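Local coordinates for DNA helicase RecQ (Deinococcus radiodurans, PDB 4Q48), which probably couples ATP hydrolysis to the unwinding of duplex DNA, translocating in the 3'-5' direction, the present chain being its catalytic core, at residues Ala238-Val249 and Phe282-Thr293. Sequence-based numbering, arbitrary orientation.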
ATOM      1  N   ALA A 238       9.351  -2.366  24.815  1.00 35.42           N
ATOM      2  CA  ALA A 238       9.977  -1.698  23.673  1.00 36.85           C
ATOM      3  C   ALA A 238       8.905  -1.128  22.768  1.00 36.84           C
ATOM      4  O   ALA A 238       7.901  -1.780  22.488  1.00 35.34           O
ATOM      5  CB  ALA A 238      10.854  -2.623  22.906  1.00 32.05           C
ATOM      6  N   GLY A 239       9.105   0.113  22.349  1.00 36.65           N
ATOM      7  CA  GLY A 239       8.190   0.746  21.432  1.00 38.90           C
ATOM      8  C   GLY A 239       8.907   1.749  20.566  1.00 39.82           C
ATOM      9  O   GLY A 239      10.001   2.197  20.895  1.00 44.25           O
ATOM     10  N   ILE A 240       8.273   2.103  19.456  1.00 40.32           N
ATOM     11  CA  ILE A 240       8.739   3.169  18.581  1.00 37.73           C
ATOM     12  C   ILE A 240       7.755   4.332  18.611  1.00 37.15           C
ATOM     13  O   ILE A 240       6.566   4.114  18.506  1.00 36.16           O
ATOM     14  CB  ILE A 240       8.873   2.705  17.136  1.00 34.06           C
ATOM     15  CG1 ILE A 240       9.687   1.414  17.059  1.00 37.80           C
ATOM     16  CG2 ILE A 240       9.472   3.822  16.296  1.00 35.35           C
ATOM     17  CD1 ILE A 240       9.693   0.753  15.660  1.00 36.04           C
ATOM     18  N   VAL A 241       8.246   5.553  18.802  1.00 39.94           N
ATOM     19  CA  VAL A 241       7.429   6.760  18.691  1.00 35.45           C
ATOM     20  C   VAL A 241       7.839   7.559  17.476  1.00 37.24           C
ATOM     21  O   VAL A 241       8.950   8.068  17.443  1.00 44.71           O
ATOM     22  CB  VAL A 241       7.578   7.668  19.920  1.00 35.41           C
ATOM     23  CG1 VAL A 241       6.771   8.953  19.735  1.00 32.08           C
ATOM     24  CG2 VAL A 241       7.209   6.919  21.189  1.00 36.79           C
ATOM     25  N   TYR A 242       6.971   7.687  16.480  1.00 40.63           N
ATOM     26  CA  TYR A 242       7.309   8.463  15.279  1.00 40.11           C
ATOM     27  C   TYR A 242       6.932   9.948  15.360  1.00 40.62           C
ATOM     28  O   TYR A 242       5.793  10.289  15.679  1.00 45.94           O
ATOM     29  CB  TYR A 242       6.616   7.865  14.087  1.00 34.40           C
ATOM     30  CG  TYR A 242       7.175   6.554  13.653  1.00 38.53           C
ATOM     31  CD1 TYR A 242       8.373   6.482  12.939  1.00 45.32           C
ATOM     32  CD2 TYR A 242       6.485   5.380  13.897  1.00 37.59           C
ATOM     33  CE1 TYR A 242       8.880   5.261  12.505  1.00 41.63           C
ATOM     34  CE2 TYR A 242       6.978   4.161  13.456  1.00 38.51           C
ATOM     35  CZ  TYR A 242       8.173   4.108  12.775  1.00 36.54           C
ATOM     36  OH  TYR A 242       8.650   2.886  12.365  1.00 43.44           O
ATOM     37  N   CYS A 243       7.873  10.833  15.059  1.00 44.91           N
ATOM     38  CA  CYS A 243       7.557  12.269  14.982  1.00 55.53           C
ATOM     39  C   CYS A 243       7.929  12.813  13.612  1.00 59.62           C
ATOM     40  O   CYS A 243       8.727  12.191  12.892  1.00 54.28           O
ATOM     41  CB  CYS A 243       8.263  13.060  16.078  1.00 61.39           C
ATOM     42  SG  CYS A 243       7.856  12.515  17.747  1.00 61.42           S
ATOM     43  N   LEU A 244       7.354  13.966  13.254  1.00 60.59           N
ATOM     44  CA  LEU A 244       7.464  14.489  11.882  1.00 61.84           C
ATOM     45  C   LEU A 244       8.812  15.121  11.570  1.00 56.68           C
ATOM     46  O   LEU A 244       9.371  14.919  10.490  1.00 59.63           O
ATOM     47  CB  LEU A 244       6.345  15.488  11.581  1.00 62.73           C
ATOM     48  CG  LEU A 244       6.103  15.549  10.064  1.00 66.20           C
ATOM     49  CD1 LEU A 244       5.901  14.133   9.501  1.00 56.69           C
ATOM     50  CD2 LEU A 244       4.917  16.455   9.694  1.00 57.26           C
ATOM     51  N   SER A 245       9.322  15.888  12.519  1.00 60.54           N
ATOM     52  CA  SER A 245      10.579  16.607  12.338  1.00 70.74           C
ATOM     53  C   SER A 245      11.716  16.010  13.160  1.00 65.24           C
ATOM     54  O   SER A 245      11.501  15.316  14.153  1.00 60.81           O
ATOM     55  CB  SER A 245      10.418  18.082  12.731  1.00 68.05           C
ATOM     56  OG  SER A 245      10.091  18.212  14.109  1.00 66.35           O
ATOM     57  N   ARG A 246      12.932  16.295  12.725  1.00 68.13           N
ATOM     58  CA  ARG A 246      14.125  15.910  13.459  1.00 66.56           C
ATOM     59  C   ARG A 246      14.194  16.598  14.848  1.00 67.67           C
ATOM     60  O   ARG A 246      14.787  16.067  15.792  1.00 63.76           O
ATOM     61  CB  ARG A 246      15.350  16.225  12.600  1.00 67.45           C
ATOM     62  CG  ARG A 246      16.626  16.459  13.358  1.00 77.25           C
ATOM     63  CD  ARG A 246      17.822  16.519  12.418  1.00 87.52           C
ATOM     64  NE  ARG A 246      19.060  16.788  13.147  1.00 95.30           N
ATOM     65  CZ  ARG A 246      20.251  16.924  12.572  1.00 94.15           C
ATOM     66  NH1 ARG A 246      20.363  16.813  11.254  1.00 93.03           N
ATOM     67  NH2 ARG A 246      21.324  17.175  13.315  1.00 96.39           N
ATOM     68  N   LYS A 247      13.557  17.761  14.983  1.00 68.16           N
ATOM     69  CA  LYS A 247      13.583  18.499  16.250  1.00 68.29           C
ATOM     70  C   LYS A 247      12.590  17.936  17.272  1.00 65.36           C
ATOM     71  O   LYS A 247      12.853  17.963  18.481  1.00 58.31           O
ATOM     72  CB  LYS A 247      13.304  19.991  15.995  1.00 65.60           C
ATOM     73  CG  LYS A 247      12.428  20.675  17.051  1.00 68.88           C
ATOM     74  CD  LYS A 247      12.399  22.183  16.880  1.00 70.28           C
ATOM     75  CE  LYS A 247      11.269  22.827  17.681  1.00 74.54           C
ATOM     76  NZ  LYS A 247      11.721  23.348  19.003  1.00 85.90           N
ATOM     77  N   SER A 248      11.462  17.420  16.785  1.00 65.75           N
ATOM     78  CA  SER A 248      10.474  16.785  17.655  1.00 65.71           C
ATOM     79  C   SER A 248      11.011  15.450  18.199  1.00 63.89           C
ATOM     80  O   SER A 248      10.720  15.076  19.338  1.00 56.93           O
ATOM     81  CB  SER A 248       9.156  16.573  16.916  1.00 63.80           C
ATOM     82  OG  SER A 248       8.711  17.784  16.327  1.00 64.79           O
ATOM     83  N   VAL A 249      11.801  14.748  17.383  1.00 60.00           N
ATOM     84  CA  VAL A 249      12.478  13.525  17.823  1.00 61.36           C
ATOM     85  C   VAL A 249      13.437  13.803  18.988  1.00 60.77           C
ATOM     86  O   VAL A 249      13.309  13.204  20.051  1.00 58.50           O
ATOM     87  CB  VAL A 249      13.241  12.840  16.652  1.00 58.08           C
ATOM     88  CG1 VAL A 249      14.340  11.935  17.165  1.00 53.61           C
ATOM     89  CG2 VAL A 249      12.271  12.054  15.764  1.00 58.31           C
ATOM     90  N   PHE A 282      18.386  -0.943  20.764  1.00 58.00           N
ATOM     91  CA  PHE A 282      17.012  -1.345  20.548  1.00 52.36           C
ATOM     92  C   PHE A 282      16.947  -2.854  20.305  1.00 54.19           C
ATOM     93  O   PHE A 282      16.157  -3.551  20.931  1.00 54.17           O
ATOM     94  CB  PHE A 282      16.407  -0.576  19.370  1.00 46.19           C
ATOM     95  CG  PHE A 282      14.904  -0.673  19.279  1.00 50.15           C
ATOM     96  CD1 PHE A 282      14.108  -0.476  20.405  1.00 47.70           C
ATOM     97  CD2 PHE A 282      14.281  -0.935  18.063  1.00 48.36           C
ATOM     98  CE1 PHE A 282      12.726  -0.556  20.322  1.00 40.18           C
ATOM     99  CE2 PHE A 282      12.906  -1.015  17.972  1.00 42.87           C
ATOM    100  CZ  PHE A 282      12.125  -0.830  19.110  1.00 44.10           C
ATOM    101  N   LEU A 283      17.821  -3.356  19.434  1.00 57.95           N
ATOM    102  CA  LEU A 283      17.766  -4.741  18.964  1.00 53.86           C
ATOM    103  C   LEU A 283      18.097  -5.766  20.048  1.00 58.61           C
ATOM    104  O   LEU A 283      17.568  -6.879  20.035  1.00 57.56           O
ATOM    105  CB  LEU A 283      18.757  -4.956  17.818  1.00 60.44           C
ATOM    106  CG  LEU A 283      18.880  -4.123  16.539  1.00 67.61           C
ATOM    107  CD1 LEU A 283      20.033  -4.643  15.675  1.00 72.52           C
ATOM    108  CD2 LEU A 283      17.607  -3.978  15.734  1.00 71.13           C
ATOM    109  N   ASN A 284      18.983  -5.388  20.972  1.00 62.57           N
ATOM    110  CA  ASN A 284      19.630  -6.350  21.876  1.00 60.15           C
ATOM    111  C   ASN A 284      19.202  -6.220  23.308  1.00 54.08           C
ATOM    112  O   ASN A 284      19.472  -7.102  24.118  1.00 48.18           O
ATOM    113  CB  ASN A 284      21.161  -6.186  21.874  1.00 55.56           C
ATOM    114  CG  ASN A 284      21.785  -6.428  20.525  1.00 60.32           C
ATOM    115  OD1 ASN A 284      21.187  -7.057  19.643  1.00 59.37           O
ATOM    116  ND2 ASN A 284      23.009  -5.926  20.352  1.00 62.41           N
ATOM    117  N   GLU A 285      18.565  -5.109  23.636  1.00 53.74           N
ATOM    118  CA  GLU A 285      18.145  -4.920  25.009  1.00 52.53           C
ATOM    119  C   GLU A 285      16.638  -4.925  25.119  1.00 49.57           C
ATOM    120  O   GLU A 285      15.924  -5.031  24.123  1.00 55.80           O
ATOM    121  CB  GLU A 285      18.708  -3.627  25.581  1.00 51.73           C
ATOM    122  CG  GLU A 285      20.214  -3.545  25.523  1.00 54.61           C
ATOM    123  CD  GLU A 285      20.754  -2.221  26.050  1.00 55.90           C
ATOM    124  OE1 GLU A 285      20.095  -1.611  26.928  1.00 59.34           O
ATOM    125  OE2 GLU A 285      21.831  -1.791  25.580  1.00 54.21           O
ATOM    126  N   GLU A 286      16.158  -4.894  26.348  1.00 41.97           N
ATOM    127  CA  GLU A 286      14.742  -4.870  26.571  1.00 43.52           C
ATOM    128  C   GLU A 286      14.297  -3.512  27.022  1.00 48.10           C
ATOM    129  O   GLU A 286      15.076  -2.758  27.607  1.00 46.16           O
ATOM    130  CB  GLU A 286      14.328  -5.954  27.568  1.00 41.82           C
ATOM    131  CG  GLU A 286      14.639  -7.339  27.023  1.00 47.53           C
ATOM    132  CD  GLU A 286      13.911  -7.613  25.713  1.00 47.98           C
ATOM    133  OE1 GLU A 286      12.911  -6.914  25.417  1.00 49.05           O
ATOM    134  OE2 GLU A 286      14.389  -8.463  24.934  1.00 45.59           O
ATOM    135  N   GLY A 287      13.032  -3.217  26.737  1.00 44.36           N
ATOM    136  CA  GLY A 287      12.381  -2.040  27.262  1.00 42.39           C
ATOM    137  C   GLY A 287      12.963  -0.726  26.810  1.00 40.51           C
ATOM    138  O   GLY A 287      12.827   0.256  27.530  1.00 42.91           O
ATOM    139  N   VAL A 288      13.613  -0.707  25.647  1.00 32.51           N
ATOM    140  CA  VAL A 288      14.060   0.543  25.030  1.00 42.21           C
ATOM    141  C   VAL A 288      13.033   1.164  24.037  1.00 43.52           C
ATOM    142  O   VAL A 288      12.458   0.469  23.207  1.00 44.67           O
ATOM    143  CB  VAL A 288      15.418   0.347  24.323  1.00 48.12           C
ATOM    144  CG1 VAL A 288      15.654   1.399  23.235  1.00 42.52           C
ATOM    145  CG2 VAL A 288      16.551   0.332  25.353  1.00 47.35           C
ATOM    146  N   ILE A 289      12.764   2.460  24.163  1.00 42.67           N
ATOM    147  CA  ILE A 289      11.906   3.172  23.211  1.00 40.65           C
ATOM    148  C   ILE A 289      12.676   4.067  22.244  1.00 47.46           C
ATOM    149  O   ILE A 289      13.405   4.955  22.680  1.00 50.73           O
ATOM    150  CB  ILE A 289      10.903   4.065  23.929  1.00 43.21           C
ATOM    151  CG1 ILE A 289       9.936   3.214  24.761  1.00 45.20           C
ATOM    152  CG2 ILE A 289      10.178   4.925  22.925  1.00 40.47           C
ATOM    153  CD1 ILE A 289       8.937   4.015  25.521  1.00 42.00           C
ATOM    154  N   VAL A 290      12.501   3.866  20.939  1.00 44.12           N
ATOM    155  CA  VAL A 290      13.200   4.693  19.953  1.00 45.69           C
ATOM    156  C   VAL A 290      12.265   5.786  19.416  1.00 50.31           C
ATOM    157  O   VAL A 290      11.089   5.523  19.147  1.00 49.64           O
ATOM    158  CB  VAL A 290      13.724   3.847  18.751  1.00 49.97           C
ATOM    159  CG1 VAL A 290      14.190   4.739  17.612  1.00 46.65           C
ATOM    160  CG2 VAL A 290      14.851   2.920  19.170  1.00 51.60           C
ATOM    161  N   CYS A 291      12.757   7.019  19.307  1.00 49.91           N
ATOM    162  CA  CYS A 291      12.006   8.064  18.611  1.00 46.98           C
ATOM    163  C   CYS A 291      12.633   8.375  17.264  1.00 50.34           C
ATOM    164  O   CYS A 291      13.825   8.703  17.193  1.00 50.92           O
ATOM    165  CB  CYS A 291      11.914   9.346  19.431  1.00 43.98           C
ATOM    166  SG  CYS A 291      11.190   9.154  21.027  1.00 49.14           S
ATOM    167  N   ALA A 292      11.821   8.302  16.209  1.00 46.70           N
ATOM    168  CA  ALA A 292      12.309   8.429  14.833  1.00 53.43           C
ATOM    169  C   ALA A 292      11.328   9.199  13.932  1.00 58.65           C
ATOM    170  O   ALA A 292      10.163   9.380  14.288  1.00 60.39           O
ATOM    171  CB  ALA A 292      12.588   7.047  14.255  1.00 45.89           C
ATOM    172  N   THR A 293      11.789   9.613  12.751  1.00 66.67           N
ATOM    173  CA  THR A 293      10.959  10.377  11.810  1.00 66.04           C
ATOM    174  C   THR A 293      10.305   9.462  10.783  1.00 62.67           C
ATOM    175  O   THR A 293       9.086   9.498  10.600  1.00 64.50           O
ATOM    176  CB  THR A 293      11.779  11.457  11.064  1.00 62.15           C
ATOM    177  OG1 THR A 293      13.043  10.909  10.673  1.00 65.81           O
ATOM    178  CG2 THR A 293      12.022  12.652  11.962  1.00 59.11           C
TER
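The ring of Phe-282 reaches the strand 238-242 with its outer atoms: CE1 lies 3.8 Å from Ala-238 CB, and CZ lies 3.9 Å from Ile-240 CG1, whose side chain crosses it at about a right angle. Val-290 CG2 sits over one face of this ring, displaced toward the rim, and Val-288 O lies at the edge, in its plane. Since CG is anti to the backbone N (chi1 -166°), the ring swings from the end of helix 272-284 onto the sheet. Replacing Phe-282 by an alanine is likely to open a gap between that helix and the sheet, leaving Ala-238 CB and Ile-240 CG1 without the ring atoms they rest against. The Tyr-242 ring carries Ile-240 CG2 on one face, while CD1 is 4.5 Å from Ala-292 CB; its hydroxyl is hydrogen-bonded to Arg-326. On the reverse of the sheet Val-241 CG2 meets Ile-289 CG2 at 4.0 Å, and Val-249, from the following helix, brings CG1 to 4.2 Å from Cys-291 CB. Backbone bonds alternate between the strands, from Val-290 N to Gly-239 O (3.0 Å), then from Val-241 N to Val-290 O (2.9 Å, 166° at the hydrogen). With axes 17° from parallel, and helix 246-258, strand 263-266 and helix 272-284 between them in the chain, these are adjacent strands of the parallel sheet, 289-292 lying between 238-242 and edge strand 263-266, in the second RecA-like domain of a superfamily 2 helicase.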